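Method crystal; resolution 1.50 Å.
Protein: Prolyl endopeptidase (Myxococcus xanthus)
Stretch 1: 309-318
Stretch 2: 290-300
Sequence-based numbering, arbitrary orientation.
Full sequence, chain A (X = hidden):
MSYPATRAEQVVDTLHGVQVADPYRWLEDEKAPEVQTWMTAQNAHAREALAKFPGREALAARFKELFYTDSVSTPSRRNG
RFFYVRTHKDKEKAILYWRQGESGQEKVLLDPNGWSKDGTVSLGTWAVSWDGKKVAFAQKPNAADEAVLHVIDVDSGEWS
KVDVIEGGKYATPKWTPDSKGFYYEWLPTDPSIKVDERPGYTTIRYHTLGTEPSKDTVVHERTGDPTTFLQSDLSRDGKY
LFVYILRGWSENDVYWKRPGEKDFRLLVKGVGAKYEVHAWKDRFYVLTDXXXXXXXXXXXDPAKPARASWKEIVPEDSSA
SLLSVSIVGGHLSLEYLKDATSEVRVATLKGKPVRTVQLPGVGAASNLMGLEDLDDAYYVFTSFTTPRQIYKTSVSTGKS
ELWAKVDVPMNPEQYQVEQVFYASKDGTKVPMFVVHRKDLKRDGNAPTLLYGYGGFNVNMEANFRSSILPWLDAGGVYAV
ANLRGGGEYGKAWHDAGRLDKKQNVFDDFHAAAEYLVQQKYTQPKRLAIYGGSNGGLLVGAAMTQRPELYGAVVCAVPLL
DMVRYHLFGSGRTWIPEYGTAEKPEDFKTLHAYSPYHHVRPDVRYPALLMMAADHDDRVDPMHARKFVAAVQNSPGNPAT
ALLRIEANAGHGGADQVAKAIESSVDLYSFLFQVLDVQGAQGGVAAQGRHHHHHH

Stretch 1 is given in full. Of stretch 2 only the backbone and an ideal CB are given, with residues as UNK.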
ATOM      1  N   SER A 309     -21.993  20.179  19.561  1.00 13.39           N
ATOM      2  CA  SER A 309     -23.031  20.462  18.579  1.00 12.39           C
ATOM      3  C   SER A 309     -23.051  19.460  17.414  1.00 12.18           C
ATOM      4  O   SER A 309     -23.898  19.600  16.543  1.00 13.47           O
ATOM      5  CB  SER A 309     -22.841  21.865  18.011  1.00 13.44           C
ATOM      6  OG  SER A 309     -22.952  22.827  19.041  1.00 17.66           O
ATOM      7  N   TRP A 310     -22.138  18.495  17.385  1.00 10.35           N
ATOM      8  CA  TRP A 310     -22.134  17.530  16.280  1.00 10.19           C
ATOM      9  C   TRP A 310     -23.332  16.603  16.416  1.00 11.10           C
ATOM     10  O   TRP A 310     -23.710  16.261  17.525  1.00 13.27           O
ATOM     11  CB  TRP A 310     -20.875  16.673  16.313  1.00  8.77           C
ATOM     12  CG  TRP A 310     -19.569  17.402  16.101  1.00  9.85           C
ATOM     13  CD1 TRP A 310     -19.362  18.743  16.027  1.00  8.32           C
ATOM     14  CD2 TRP A 310     -18.299  16.793  15.906  1.00  8.89           C
ATOM     15  NE1 TRP A 310     -18.035  19.013  15.818  1.00  9.24           N
ATOM     16  CE2 TRP A 310     -17.355  17.825  15.737  1.00 10.32           C
ATOM     17  CE3 TRP A 310     -17.849  15.460  15.859  1.00  9.86           C
ATOM     18  CZ2 TRP A 310     -16.007  17.574  15.550  1.00 11.40           C
ATOM     19  CZ3 TRP A 310     -16.540  15.223  15.670  1.00  9.56           C
ATOM     20  CH2 TRP A 310     -15.621  16.259  15.488  1.00 10.73           C
ATOM     21  N   LYS A 311     -23.907  16.195  15.285  1.00 10.80           N
ATOM     22  CA  LYS A 311     -25.059  15.298  15.263  1.00 11.24           C
ATOM     23  C   LYS A 311     -24.671  13.965  14.634  1.00 10.71           C
ATOM     24  O   LYS A 311     -24.244  13.913  13.493  1.00  8.96           O
ATOM     25  CB  LYS A 311     -26.271  15.925  14.574  1.00 15.69           C
ATOM     26  CG  LYS A 311     -26.153  16.331  13.139  1.00 22.67           C
ATOM     27  CD  LYS A 311     -27.351  17.208  12.688  1.00 24.85           C
ATOM     28  CE  LYS A 311     -28.377  16.433  11.849  1.00 27.49           C
ATOM     29  NZ  LYS A 311     -29.644  17.229  11.742  1.00 27.81           N
ATOM     30  N   GLU A 312     -24.757  12.895  15.404  1.00  9.05           N
ATOM     31  CA  GLU A 312     -24.530  11.583  14.847  1.00 10.65           C
ATOM     32  C   GLU A 312     -25.620  11.269  13.822  1.00 10.19           C
ATOM     33  O   GLU A 312     -26.800  11.270  14.148  1.00 10.86           O
ATOM     34  CB  GLU A 312     -24.528  10.544  15.950  1.00 10.38           C
ATOM     35  CG  GLU A 312     -24.184   9.140  15.494  1.00 13.12           C
ATOM     36  CD  GLU A 312     -24.227   8.148  16.625  1.00 13.51           C
ATOM     37  OE1 GLU A 312     -25.327   7.970  17.215  1.00 18.76           O
ATOM     38  OE2 GLU A 312     -23.188   7.545  16.938  1.00 15.56           O
ATOM     39  N   ILE A 313     -25.236  11.002  12.582  1.00  8.66           N
ATOM     40  CA  ILE A 313     -26.207  10.620  11.546  1.00  8.59           C
ATOM     41  C   ILE A 313     -26.079   9.162  11.077  1.00  9.40           C
ATOM     42  O   ILE A 313     -27.039   8.618  10.550  1.00  9.75           O
ATOM     43  CB  ILE A 313     -26.163  11.578  10.344  1.00  8.64           C
ATOM     44  CG1 ILE A 313     -24.781  11.624   9.695  1.00  9.58           C
ATOM     45  CG2 ILE A 313     -26.594  12.995  10.765  1.00 10.21           C
ATOM     46  CD1 ILE A 313     -24.797  12.259   8.279  1.00 10.32           C
ATOM     47  N   VAL A 314     -24.910   8.549  11.232  1.00  7.23           N
ATOM     48  CA  VAL A 314     -24.740   7.132  10.928  1.00  7.91           C
ATOM     49  C   VAL A 314     -24.063   6.513  12.133  1.00  8.75           C
ATOM     50  O   VAL A 314     -22.850   6.682  12.342  1.00  9.01           O
ATOM     51  CB  VAL A 314     -23.895   6.866   9.658  1.00  7.11           C
ATOM     52  CG1 VAL A 314     -23.774   5.332   9.407  1.00  8.00           C
ATOM     53  CG2 VAL A 314     -24.500   7.514   8.464  1.00  9.24           C
ATOM     54  N   PRO A 315     -24.830   5.880  13.012  1.00  8.95           N
ATOM     55  CA  PRO A 315     -24.225   5.267  14.191  1.00  9.40           C
ATOM     56  C   PRO A 315     -23.281   4.134  13.878  1.00  9.42           C
ATOM     57  O   PRO A 315     -23.313   3.586  12.789  1.00  9.68           O
ATOM     58  CB  PRO A 315     -25.445   4.754  14.983  1.00 10.53           C
ATOM     59  CG  PRO A 315     -26.548   5.575  14.516  1.00 12.09           C
ATOM     60  CD  PRO A 315     -26.297   5.811  13.055  1.00 10.93           C
ATOM     61  N   GLU A 316     -22.411   3.811  14.820  1.00  8.78           N
ATOM     62  CA  GLU A 316     -21.563   2.643  14.686  1.00  9.25           C
ATOM     63  C   GLU A 316     -22.407   1.402  14.425  1.00 10.79           C
ATOM     64  O   GLU A 316     -23.421   1.171  15.106  1.00 10.09           O
ATOM     65  CB  GLU A 316     -20.729   2.449  15.962  1.00  9.89           C
ATOM     66  CG  GLU A 316     -19.631   1.413  15.858  1.00 10.11           C
ATOM     67  CD  GLU A 316     -18.851   1.202  17.148  1.00 11.72           C
ATOM     68  OE1 GLU A 316     -19.375   1.528  18.247  1.00 15.15           O
ATOM     69  OE2 GLU A 316     -17.739   0.661  17.069  1.00 12.63           O
ATOM     70  N   ASP A 317     -21.985   0.602  13.465  1.00 10.26           N
ATOM     71  CA  ASP A 317     -22.692  -0.635  13.155  1.00 11.76           C
ATOM     72  C   ASP A 317     -22.508  -1.663  14.262  1.00 16.48           C
ATOM     73  O   ASP A 317     -21.516  -1.647  14.976  1.00 18.42           O
ATOM     74  CB  ASP A 317     -22.218  -1.185  11.807  1.00 10.90           C
ATOM     75  CG  ASP A 317     -23.142  -2.259  11.268  1.00 12.69           C
ATOM     76  OD1 ASP A 317     -22.885  -3.451  11.537  1.00 14.65           O
ATOM     77  OD2 ASP A 317     -24.121  -1.984  10.553  1.00 14.12           O
ATOM     78  N   SER A 318     -23.482  -2.557  14.405  1.00 19.64           N
ATOM     79  CA  SER A 318     -23.423  -3.563  15.464  1.00 22.88           C
ATOM     80  C   SER A 318     -22.264  -4.536  15.285  1.00 21.80           C
ATOM     81  O   SER A 318     -21.786  -5.094  16.264  1.00 24.11           O
ATOM     82  CB  SER A 318     -24.764  -4.315  15.591  1.00 23.38           C
ATOM     83  OG  SER A 318     -25.112  -4.983  14.389  1.00 27.65           O
ATOM     84  N   UNK A 290     -13.880   8.127  17.032  1.00  8.33           N
ATOM     85  CA  UNK A 290     -14.109   8.669  18.365  1.00  9.10           C
ATOM     86  C   UNK A 290     -15.343   8.040  18.993  1.00 10.62           C
ATOM     87  O   UNK A 290     -16.442   8.153  18.443  1.00  9.87           O
ATOM     88  CB  UNK A 290     -14.259  10.191  18.309  1.00  9.10           C
ATOM     89  N   UNK A 291     -15.139   7.350  20.117  1.00 10.22           N
ATOM     90  CA  UNK A 291     -16.197   6.621  20.793  1.00 10.29           C
ATOM     91  C   UNK A 291     -16.879   5.566  19.936  1.00 11.68           C
ATOM     92  O   UNK A 291     -18.021   5.222  20.189  1.00 13.61           O
ATOM     93  CB  UNK A 291     -17.248   7.611  21.298  1.00 10.29           C
ATOM     94  N   UNK A 292     -16.152   5.010  18.963  1.00  9.72           N
ATOM     95  CA  UNK A 292     -16.718   4.084  17.998  1.00  7.71           C
ATOM     96  C   UNK A 292     -15.580   3.371  17.266  1.00  7.91           C
ATOM     97  O   UNK A 292     -15.158   3.783  16.211  1.00  8.23           O
ATOM     98  CB  UNK A 292     -17.634   4.813  17.013  1.00  7.71           C
ATOM     99  N   UNK A 293     -15.038   2.318  17.852  1.00  7.87           N
ATOM    100  CA  UNK A 293     -13.935   1.567  17.245  1.00  8.73           C
ATOM    101  C   UNK A 293     -14.156   1.123  15.796  1.00  7.04           C
ATOM    102  O   UNK A 293     -13.204   1.146  15.042  1.00  9.13           O
ATOM    103  CB  UNK A 293     -13.656   0.327  18.096  1.00  8.73           C
ATOM    104  N   UNK A 294     -15.393   0.775  15.412  1.00  7.20           N
ATOM    105  CA  UNK A 294     -15.720   0.457  14.019  1.00  8.22           C
ATOM    106  C   UNK A 294     -16.253   1.634  13.175  1.00  8.21           C
ATOM    107  O   UNK A 294     -16.695   1.436  12.040  1.00  7.88           O
ATOM    108  CB  UNK A 294     -16.760  -0.665  14.007  1.00  8.22           C
ATOM    109  N   UNK A 295     -16.154   2.842  13.734  1.00  6.80           N
ATOM    110  CA  UNK A 295     -16.419   4.135  13.090  1.00  6.84           C
ATOM    111  C   UNK A 295     -17.886   4.469  12.926  1.00  7.10           C
ATOM    112  O   UNK A 295     -18.773   3.609  12.907  1.00  7.86           O
ATOM    113  CB  UNK A 295     -15.755   4.165  11.712  1.00  6.84           C
ATOM    114  N   UNK A 296     -18.110   5.766  12.832  1.00  6.87           N
ATOM    115  CA  UNK A 296     -19.438   6.349  12.709  1.00  7.09           C
ATOM    116  C   UNK A 296     -19.320   7.678  11.985  1.00  6.78           C
ATOM    117  O   UNK A 296     -18.201   8.153  11.734  1.00  6.83           O
ATOM    118  CB  UNK A 296     -20.096   6.528  14.079  1.00  7.09           C
ATOM    119  N   UNK A 297     -20.453   8.251  11.615  1.00  6.31           N
ATOM    120  CA  UNK A 297     -20.503   9.523  10.894  1.00  6.45           C
ATOM    121  C   UNK A 297     -21.317  10.581  11.620  1.00  7.45           C
ATOM    122  O   UNK A 297     -22.444  10.332  12.009  1.00  7.91           O
ATOM    123  CB  UNK A 297     -21.084   9.307   9.495  1.00  6.45           C
ATOM    124  N   UNK A 298     -20.738  11.768  11.739  1.00  7.16           N
ATOM    125  CA  UNK A 298     -21.377  12.970  12.281  1.00  7.79           C
ATOM    126  C   UNK A 298     -21.614  13.998  11.165  1.00  8.51           C
ATOM    127  O   UNK A 298     -20.864  14.078  10.181  1.00  8.39           O
ATOM    128  CB  UNK A 298     -20.519  13.578  13.392  1.00  7.79           C
ATOM    129  N   UNK A 299     -22.683  14.773  11.308  1.00  6.86           N
ATOM    130  CA  UNK A 299     -22.919  15.976  10.526  1.00  8.68           C
ATOM    131  C   UNK A 299     -22.558  17.151  11.412  1.00  8.20           C
ATOM    132  O   UNK A 299     -22.997  17.206  12.565  1.00  9.63           O
ATOM    133  CB  UNK A 299     -24.364  16.064  10.031  1.00  8.68           C
ATOM    134  N   UNK A 300     -21.745  18.058  10.882  1.00  7.95           N
ATOM    135  CA  UNK A 300     -21.282  19.232  11.623  1.00  8.45           C
ATOM    136  C   UNK A 300     -21.658  20.482  10.864  1.00  9.52           C
ATOM    137  O   UNK A 300     -21.474  20.555   9.652  1.00  9.14           O
ATOM    138  CB  UNK A 300     -19.771  19.181  11.858  1.00  8.45           C
TER

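Position 290 has no atom of stretch 1 within 5.5 Å of its ideal CB, so many side chains would suit; it is Glu 290. Position 291 has phi/psi of 58/28, and positive phi favours glycine; Gly 291 is deposited, and water 1 links its O (2.9 Å) to Glu 316 OE1 (3.0 Å).

At 292 the ideal CB points toward stretch 1 and lies 3.8 Å from Glu 316 CD, which suits a small residue. It is Ala 292, the start of a type I turn ending at 295. Position 293, with phi near -51°, is the second residue of that turn, where proline is common; it is Pro 293.

Position 294 points toward stretch 1, its ideal CB 3.5 Å from Glu 316 OE2 and 5.0 Å from Asp 317 O. A carboxylate and a carbonyl call for a donor, preferably a cation: lysine or arginine. Arg 294 donates from NH2 to Asp 317 O (3.1 Å, 161°) and weakly from NE to the same oxygen (3.4 Å). Its NH2 lies 3.9 Å from Glu 316 OE2, a long salt bridge of charges only, because that oxygen, which accepts from Arg 294 N (2.9 Å), sits over the guanidinium face.

Position 295 points away, with nothing of stretch 1 within 5.5 Å of its ideal CB, so stretch 1 sets no demand; phi/psi of 77/156 would suit glycine best, yet Gln 295 is deposited.

At 296 the ideal CB is a tight 3.3 Å from Val 314 O, but the Glu 312 carboxylate invites a long basic chain. Arg 296, extended beyond chi1 p, bonds through NH1 to Glu 312 OE2 (3.0 Å, 164°), a salt bridge near the guanidinium plane.

Position 297 offers Val 314 CB at 3.7 Å and Ile 313 CG1 at 4.4 Å from its ideal CB, suiting a branched aliphatic. Val 297 packs CB to CB on Val 314 (3.8 Å). Its O accepts from both Ile 313 N (2.9 Å) and Val 314 N (3.1 Å), at the bulge where the register shifts by one.

At 298, Trp 310 CE3 lies 4.1 Å from the ideal CB, so an aromatic or large aliphatic would fit. Phe 298 receives the edge of Trp 310 on its face (centroids 5.4 Å, planes 62°).

Position 299 shares a face with Lys 311, whose CG is 3.6 Å from the ideal CB; an acidic or polar chain with aliphatic length suits. In Glu 299, OE1 is 4.4 Å from Lys 311 NZ, beyond a salt bridge.

At 300 the ideal CB is 4.2 Å from Trp 310 CD1, favouring an aliphatic. Val 300 CG2 sits 3.5 Å from the Trp 310 five-membered ring centroid, a CH-pi contact.

Stretch 2 (290-300) EGAPRQRVFEV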
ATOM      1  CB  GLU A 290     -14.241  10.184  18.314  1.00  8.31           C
ATOM      2  CG  GLU A 290     -14.147  10.839  19.697  1.00 10.78           C
ATOM      3  CD  GLU A 290     -14.893  12.150  19.774  1.00 12.41           C
ATOM      4  OE1 GLU A 290     -14.429  13.154  19.168  1.00 13.81           O
ATOM      5  OE2 GLU A 290     -15.929  12.192  20.482  1.00 14.33           O
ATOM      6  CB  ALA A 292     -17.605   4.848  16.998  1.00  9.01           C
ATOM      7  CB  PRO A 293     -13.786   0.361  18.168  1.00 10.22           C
ATOM      8  CG  PRO A 293     -14.232   0.882  19.504  1.00 10.85           C
ATOM      9  CD  PRO A 293     -15.385   1.814  19.190  1.00 10.44           C
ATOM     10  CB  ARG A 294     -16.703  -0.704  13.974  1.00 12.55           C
ATOM     11  CG  ARG A 294     -16.105  -2.045  14.430  1.00 15.00           C
ATOM     12  CD  ARG A 294     -17.114  -3.186  14.384  1.00 17.24           C
ATOM     13  NE  ARG A 294     -18.299  -2.867  15.183  1.00 20.35           N
ATOM     14  CZ  ARG A 294     -18.463  -3.157  16.451  1.00 22.54           C
ATOM     15  NH1 ARG A 294     -17.533  -3.829  17.137  1.00 24.48           N
ATOM     16  NH2 ARG A 294     -19.573  -2.780  17.057  1.00 22.46           N
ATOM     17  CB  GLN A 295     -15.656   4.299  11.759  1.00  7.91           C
ATOM     18  CG  GLN A 295     -14.150   4.270  11.971  1.00  9.01           C
ATOM     19  CD  GLN A 295     -13.339   5.077  10.976  1.00  8.56           C
ATOM     20  OE1 GLN A 295     -12.732   6.087  11.349  1.00 13.60           O
ATOM     21  NE2 GLN A 295     -13.296   4.641   9.723  1.00  8.60           N
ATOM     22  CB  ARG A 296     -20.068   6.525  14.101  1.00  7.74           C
ATOM     23  CG  ARG A 296     -19.286   7.384  15.073  1.00  8.73           C
ATOM     24  CD  ARG A 296     -20.023   7.503  16.397  1.00  8.82           C
ATOM     25  NE  ARG A 296     -19.241   8.061  17.476  1.00  9.59           N
ATOM     26  CZ  ARG A 296     -19.771   8.451  18.633  1.00 11.56           C
ATOM     27  NH1 ARG A 296     -21.078   8.326  18.861  1.00 12.71           N
ATOM     28  NH2 ARG A 296     -18.997   8.950  19.570  1.00 11.72           N
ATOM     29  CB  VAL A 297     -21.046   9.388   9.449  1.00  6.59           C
ATOM     30  CG1 VAL A 297     -20.880  10.701   8.693  1.00  6.97           C
ATOM     31  CG2 VAL A 297     -20.329   8.246   8.705  1.00  7.89           C
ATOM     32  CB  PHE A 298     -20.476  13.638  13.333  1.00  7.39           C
ATOM     33  CG  PHE A 298     -20.354  12.888  14.618  1.00  8.35           C
ATOM     34  CD1 PHE A 298     -21.283  13.080  15.629  1.00  9.53           C
ATOM     35  CD2 PHE A 298     -19.305  12.009  14.841  1.00  9.41           C
ATOM     36  CE1 PHE A 298     -21.175  12.424  16.814  1.00  8.94           C
ATOM     37  CE2 PHE A 298     -19.218  11.320  16.023  1.00  9.97           C
ATOM     38  CZ  PHE A 298     -20.152  11.538  17.030  1.00  9.99           C
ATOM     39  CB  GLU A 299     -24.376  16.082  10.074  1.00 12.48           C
ATOM     40  CG  GLU A 299     -24.677  17.313   9.233  1.00 13.99           C
ATOM     41  CD  GLU A 299     -26.089  17.343   8.681  1.00 18.16           C
ATOM     42  OE1 GLU A 299     -26.767  16.295   8.592  1.00 22.59           O
ATOM     43  OE2 GLU A 299     -26.530  18.441   8.329  1.00 23.89           O
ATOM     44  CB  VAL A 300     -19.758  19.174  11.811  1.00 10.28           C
ATOM     45  CG1 VAL A 300     -19.244  20.438  12.558  1.00 10.76           C
ATOM     46  CG2 VAL A 300     -19.365  17.899  12.535  1.00 10.56           C
TER
HETATM   47  O   HOH W   1     -20.434   4.262  18.971  1.00 24.00           O
HETATM   48  O   HOH W   2     -19.508   0.900  11.914  1.00 13.34           O
HETATM   49  O   HOH W   3     -21.458   2.879  10.849  1.00 17.34           O
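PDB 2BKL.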